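Local coordinates for 14L protein (Yaba-like disease virus, PDB 4EKX) that probably binds and neutralises the host cytokine interleukin-18, as a viral member of the interleukin-18-binding protein family, at residues His10-Glu15 with Val19-Arg24; Ala73-Thr78 with Glu87-Val92. The protein carries 2 engineered substitutions. All coordinates share one frame; numbering follows the deposited sequence.

Interaction 1. Residues His10-Glu15 with Val19-Arg24; sequences HVPVKE and VVLECR
The CB of His10 packs on the carboxylate end of Glu22, 3.5 Å from OE1, and the two side chains cross at a slant. The ring plane and the carboxylate plane are 43° apart. Glu22 CG sits beside its own backbone N (chi1 -51°), and the extended chain beyond it carries OE1 to His10 CB. The Arg24 guanidinium stands at a right angle to the imidazole and turns its edge to it, with NH1 3.6 Å from His10 ND1. NH1 also makes a salt bridge of 3.2 Å to Glu22 OE1, met from above the carboxylate plane. A water joins the group, 2.6 Å from His10 ND1 and 3.0 Å from Arg24 NH1. The polar ends continue into the second subunit. There His10 NE2 bonds to Val20 O of that subunit, Glu22 OE2 pairs with its Arg24, and Arg24 NH2 pairs with its Glu22.

The backbones of His10 and Glu22 form an antiparallel hydrogen-bonded pair. His10 N donates to Glu22 O at 2.8 Å, and Glu22 N donates back to His10 O. Val11, Val19 and Leu21 line the apolar face, where Leu21 CD2 touches Val11 CG1 and helix 106-110 packs against all three. The CG-CD edge of Pro12 lies between the strands. Its CD is 3.6 Å from Leu21 CD2, and its CG meets Val19 CG1 at 3.9 Å. Residues His10-Pro12 pair antiparallel with a strand of the second subunit, so the sheet runs on between chains. The arrangement is a beta hairpin at the edge of an immunoglobulin-like sandwich, used here for dimer pairing.

Interaction 2. Residues Ala73-Thr78 with Glu87-Val92; sequences ADLILT and EKLTCV
This is apolar packing between the two sheets of the sandwich, near the centre of the chain. Strand 72-78 belongs to one sheet and strand 89-94 to the other. The segments meet through side chains alone, and three leucines carry the contact. All three are buried. Leu89 CD1 lies 4.2 Å from Leu75 CD2 and 4.4 Å from Leu77 CD2. The backbones stay well apart, with Leu75 CA 9.3 Å from Leu89 CA and Leu77 CA 11.2 Å from it. The leucines therefore bridge the gap with their outer methyls. The surface buried between the segments is small, 128 Å² with both sides summed, as suits a contact made by so few methyl groups.

Two torsions explain the reach. In Leu89, CD1 is anti to CA (chi2 173°), which sends this branch straight into the interior. Leu75 places CG opposite its backbone N (chi1 -176°), and its CD2 is the branch that extends to Leu89. The two leucines of the same strand support each other: Leu77 CD1 is 3.9 Å from Leu75 CG. It is also 4.0 Å from Leu75 CD2, the methyl that meets Leu89. Leu89 thus faces a neighbouring pair.

Leu75 also packs on Trp37 and Ile39 of strand 34-39, while Leu77 and Leu89 share Tyr54 of strand 54-58. Strand 72-78 is flanked in its sheet by strands 18-26 and 54-58, and strand 89-94 by strands 34-39 and 100-104. Helix 82-86 lies on the connection that takes the chain from one sheet to the other.

Overall arrangement
Interaction 1 lies within one sheet and interaction 2 spans the two sheets, with centres about 9 Å apart. Strands 18-26 and 72-78 are neighbours, so the hairpin of interaction 1 is continuous with one side of interaction 2. Val19 O and Leu77 N are 2.8 Å apart, a probable hydrogen bond. The disulfide from Cys23 SG to Cys91 SG, 2.0 Å, ties interaction 1 to the opposite sheet. Leu21 joins the same interior, its CD1 3.7 Å from Leu89 CD1. The outer sides differ in partner: His10, Glu22 and Arg24 meet the second subunit, whereas Val92 packs on an apolar side chain of another protein.

Interaction 1. Residues His10-Glu15 with Val19-Arg24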
# COMPACT_ATOMS: atom_id res chain seq x y z
N HIS D 10 -5.58 -3.71 8.46
CA HIS D 10 -6.56 -3.07 7.59
C HIS D 10 -7.35 -4.15 6.88
O HIS D 10 -6.77 -5.11 6.36
CB HIS D 10 -5.91 -2.17 6.56
CG HIS D 10 -5.53 -0.83 7.10
ND1 HIS D 10 -4.55 -0.65 8.05
CD2 HIS D 10 -6.04 0.40 6.84
CE1 HIS D 10 -4.44 0.64 8.33
NE2 HIS D 10 -5.34 1.29 7.62
N VAL D 11 -8.67 -4.00 6.86
CA VAL D 11 -9.53 -4.96 6.18
C VAL D 11 -10.41 -4.26 5.15
O VAL D 11 -10.70 -3.07 5.28
CB VAL D 11 -10.45 -5.73 7.17
CG1 VAL D 11 -9.63 -6.60 8.11
CG2 VAL D 11 -11.32 -4.75 7.96
N PRO D 12 -10.83 -4.99 4.11
CA PRO D 12 -11.74 -4.35 3.16
C PRO D 12 -13.15 -4.28 3.75
O PRO D 12 -13.57 -5.21 4.46
CB PRO D 12 -11.70 -5.29 1.95
CG PRO D 12 -11.43 -6.65 2.54
CD PRO D 12 -10.55 -6.41 3.77
N VAL D 13 -13.87 -3.20 3.45
CA VAL D 13 -15.22 -3.00 3.97
C VAL D 13 -16.23 -3.97 3.37
O VAL D 13 -17.31 -4.17 3.91
CB VAL D 13 -15.72 -1.56 3.73
CG1 VAL D 13 -14.82 -0.57 4.46
CG2 VAL D 13 -15.76 -1.25 2.25
N LYS D 14 -15.88 -4.56 2.23
CA LYS D 14 -16.75 -5.56 1.62
C LYS D 14 -15.96 -6.75 1.12
O LYS D 14 -14.79 -6.64 0.75
CB LYS D 14 -17.54 -4.95 0.46
CG LYS D 14 -16.69 -4.40 -0.67
CD LYS D 14 -17.56 -3.69 -1.70
CE LYS D 14 -16.73 -2.88 -2.68
NZ LYS D 14 -15.91 -3.73 -3.59
N GLU D 15 -16.60 -7.91 1.15
CA GLU D 15 -16.01 -9.11 0.59
C GLU D 15 -15.97 -9.02 -0.94
O GLU D 15 -16.90 -8.51 -1.58
CB GLU D 15 -16.83 -10.33 1.02
CG GLU D 15 -16.39 -11.62 0.38
CD GLU D 15 -17.17 -12.83 0.87
OE1 GLU D 15 -18.08 -12.67 1.72
OE2 GLU D 15 -16.86 -13.94 0.41
N VAL D 19 -9.83 -11.46 -1.26
CA VAL D 19 -9.83 -10.56 -0.11
C VAL D 19 -8.43 -10.45 0.48
O VAL D 19 -7.78 -11.45 0.75
CB VAL D 19 -10.81 -11.05 0.99
CG1 VAL D 19 -10.51 -10.42 2.34
CG2 VAL D 19 -12.27 -10.78 0.57
N VAL D 20 -7.96 -9.22 0.67
CA VAL D 20 -6.62 -9.01 1.23
C VAL D 20 -6.71 -8.27 2.55
O VAL D 20 -7.34 -7.21 2.62
CB VAL D 20 -5.74 -8.18 0.28
CG1 VAL D 20 -4.35 -7.96 0.90
CG2 VAL D 20 -5.62 -8.86 -1.08
N LEU D 21 -6.11 -8.84 3.59
CA LEU D 21 -5.96 -8.18 4.88
C LEU D 21 -4.52 -7.78 5.00
O LEU D 21 -3.62 -8.57 4.71
CB LEU D 21 -6.32 -9.11 6.03
CG LEU D 21 -7.57 -9.99 5.80
CD1 LEU D 21 -7.88 -10.79 7.05
CD2 LEU D 21 -8.77 -9.14 5.38
N GLU D 22 -4.29 -6.54 5.42
CA GLU D 22 -2.94 -6.01 5.54
C GLU D 22 -2.59 -5.85 6.99
O GLU D 22 -3.23 -5.09 7.72
CB GLU D 22 -2.84 -4.65 4.85
CG GLU D 22 -3.39 -4.66 3.42
CD GLU D 22 -3.70 -3.25 2.91
OE1 GLU D 22 -3.82 -2.33 3.75
OE2 GLU D 22 -3.84 -3.08 1.68
N CYS D 23 -1.57 -6.58 7.42
CA CYS D 23 -1.08 -6.39 8.77
C CYS D 23 0.25 -5.65 8.76
O CYS D 23 1.19 -6.04 8.07
CB CYS D 23 -0.94 -7.72 9.49
SG CYS D 23 -0.26 -7.45 11.18
N ARG D 24 0.30 -4.56 9.51
CA ARG D 24 1.52 -3.77 9.64
C ARG D 24 1.89 -3.65 11.10
O ARG D 24 1.04 -3.38 11.95
CB ARG D 24 1.33 -2.36 9.06
CG ARG D 24 1.03 -2.34 7.56
CD ARG D 24 0.77 -0.93 7.09
NE ARG D 24 0.53 -0.85 5.65
CZ ARG D 24 -0.68 -0.92 5.09
NH1 ARG D 24 -1.76 -1.06 5.85
NH2 ARG D 24 -0.80 -0.82 3.78
O HOH W 1 -2.33 -1.90 8.63

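Interaction 2. Residues Ala73-Thr78 with Glu87-Val92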
# COMPACT_ATOMS: atom_id res chain seq x y z
N ALA D 73 2.68 -8.00 6.73
CA ALA D 73 2.28 -9.29 6.18
C ALA D 73 0.86 -9.17 5.69
O ALA D 73 -0.03 -8.78 6.45
CB ALA D 73 2.40 -10.40 7.22
N ASP D 74 0.64 -9.50 4.42
CA ASP D 74 -0.73 -9.55 3.89
C ASP D 74 -1.25 -10.99 3.92
O ASP D 74 -0.51 -11.95 3.64
CB ASP D 74 -0.81 -8.99 2.47
CG ASP D 74 -0.54 -7.49 2.39
OD1 ASP D 74 -0.45 -6.82 3.45
OD2 ASP D 74 -0.42 -6.98 1.26
N LEU D 75 -2.53 -11.13 4.24
CA LEU D 75 -3.19 -12.42 4.20
C LEU D 75 -4.25 -12.36 3.09
O LEU D 75 -5.08 -11.45 3.07
CB LEU D 75 -3.82 -12.75 5.55
CG LEU D 75 -4.47 -14.13 5.69
CD1 LEU D 75 -3.42 -15.25 5.66
CD2 LEU D 75 -5.27 -14.20 6.99
N ILE D 76 -4.17 -13.30 2.16
CA ILE D 76 -5.05 -13.29 1.00
C ILE D 76 -5.99 -14.47 1.08
O ILE D 76 -5.54 -15.61 1.23
CB ILE D 76 -4.25 -13.37 -0.33
CG1 ILE D 76 -3.28 -12.20 -0.45
CG2 ILE D 76 -5.20 -13.39 -1.53
CD1 ILE D 76 -1.91 -12.49 0.08
N LEU D 77 -7.28 -14.19 1.02
CA LEU D 77 -8.31 -15.22 1.10
C LEU D 77 -8.97 -15.36 -0.25
O LEU D 77 -9.38 -14.37 -0.87
CB LEU D 77 -9.39 -14.85 2.13
CG LEU D 77 -9.07 -15.00 3.61
CD1 LEU D 77 -7.95 -14.05 4.01
CD2 LEU D 77 -10.31 -14.74 4.45
N THR D 78 -9.06 -16.61 -0.71
CA THR D 78 -9.75 -16.93 -1.94
C THR D 78 -10.68 -18.11 -1.69
O THR D 78 -10.55 -18.81 -0.68
CB THR D 78 -8.76 -17.32 -3.05
OG1 THR D 78 -7.83 -18.29 -2.55
CG2 THR D 78 -8.01 -16.09 -3.54
N GLU D 87 -13.85 -17.18 10.98
CA GLU D 87 -12.59 -17.54 11.62
C GLU D 87 -11.96 -16.34 12.31
O GLU D 87 -11.95 -15.24 11.75
CB GLU D 87 -11.63 -18.10 10.57
CG GLU D 87 -10.35 -18.71 11.12
CD GLU D 87 -10.58 -20.09 11.70
OE1 GLU D 87 -10.95 -21.01 10.93
OE2 GLU D 87 -10.40 -20.24 12.92
N LYS D 88 -11.46 -16.54 13.52
CA LYS D 88 -10.67 -15.50 14.18
C LYS D 88 -9.26 -15.46 13.60
O LYS D 88 -8.48 -16.39 13.77
CB LYS D 88 -10.62 -15.72 15.70
CG LYS D 88 -9.88 -14.59 16.45
CD LYS D 88 -9.94 -14.82 17.95
CE LYS D 88 -9.12 -13.80 18.70
NZ LYS D 88 -9.15 -14.04 20.17
N LEU D 89 -8.94 -14.36 12.92
CA LEU D 89 -7.65 -14.22 12.25
C LEU D 89 -6.76 -13.25 13.03
O LEU D 89 -7.13 -12.10 13.27
CB LEU D 89 -7.85 -13.74 10.81
CG LEU D 89 -8.87 -14.54 9.99
CD1 LEU D 89 -9.12 -13.87 8.64
CD2 LEU D 89 -8.41 -15.97 9.79
N THR D 90 -5.58 -13.72 13.42
CA THR D 90 -4.71 -12.91 14.27
C THR D 90 -3.43 -12.50 13.57
O THR D 90 -2.76 -13.32 12.95
CB THR D 90 -4.34 -13.69 15.55
OG1 THR D 90 -5.54 -13.98 16.29
CG2 THR D 90 -3.37 -12.89 16.43
N CYS D 91 -3.08 -11.21 13.65
CA CYS D 91 -1.74 -10.80 13.26
C CYS D 91 -0.86 -10.52 14.48
O CYS D 91 -1.28 -9.86 15.43
CB CYS D 91 -1.72 -9.61 12.30
SG CYS D 91 -0.01 -9.34 11.69
N VAL D 92 0.36 -11.04 14.44
CA VAL D 92 1.25 -11.00 15.59
C VAL D 92 2.47 -10.16 15.25
O VAL D 92 3.05 -10.32 14.18
CB VAL D 92 1.73 -12.41 15.97
CG1 VAL D 92 2.58 -12.37 17.27
CG2 VAL D 92 0.55 -13.36 16.11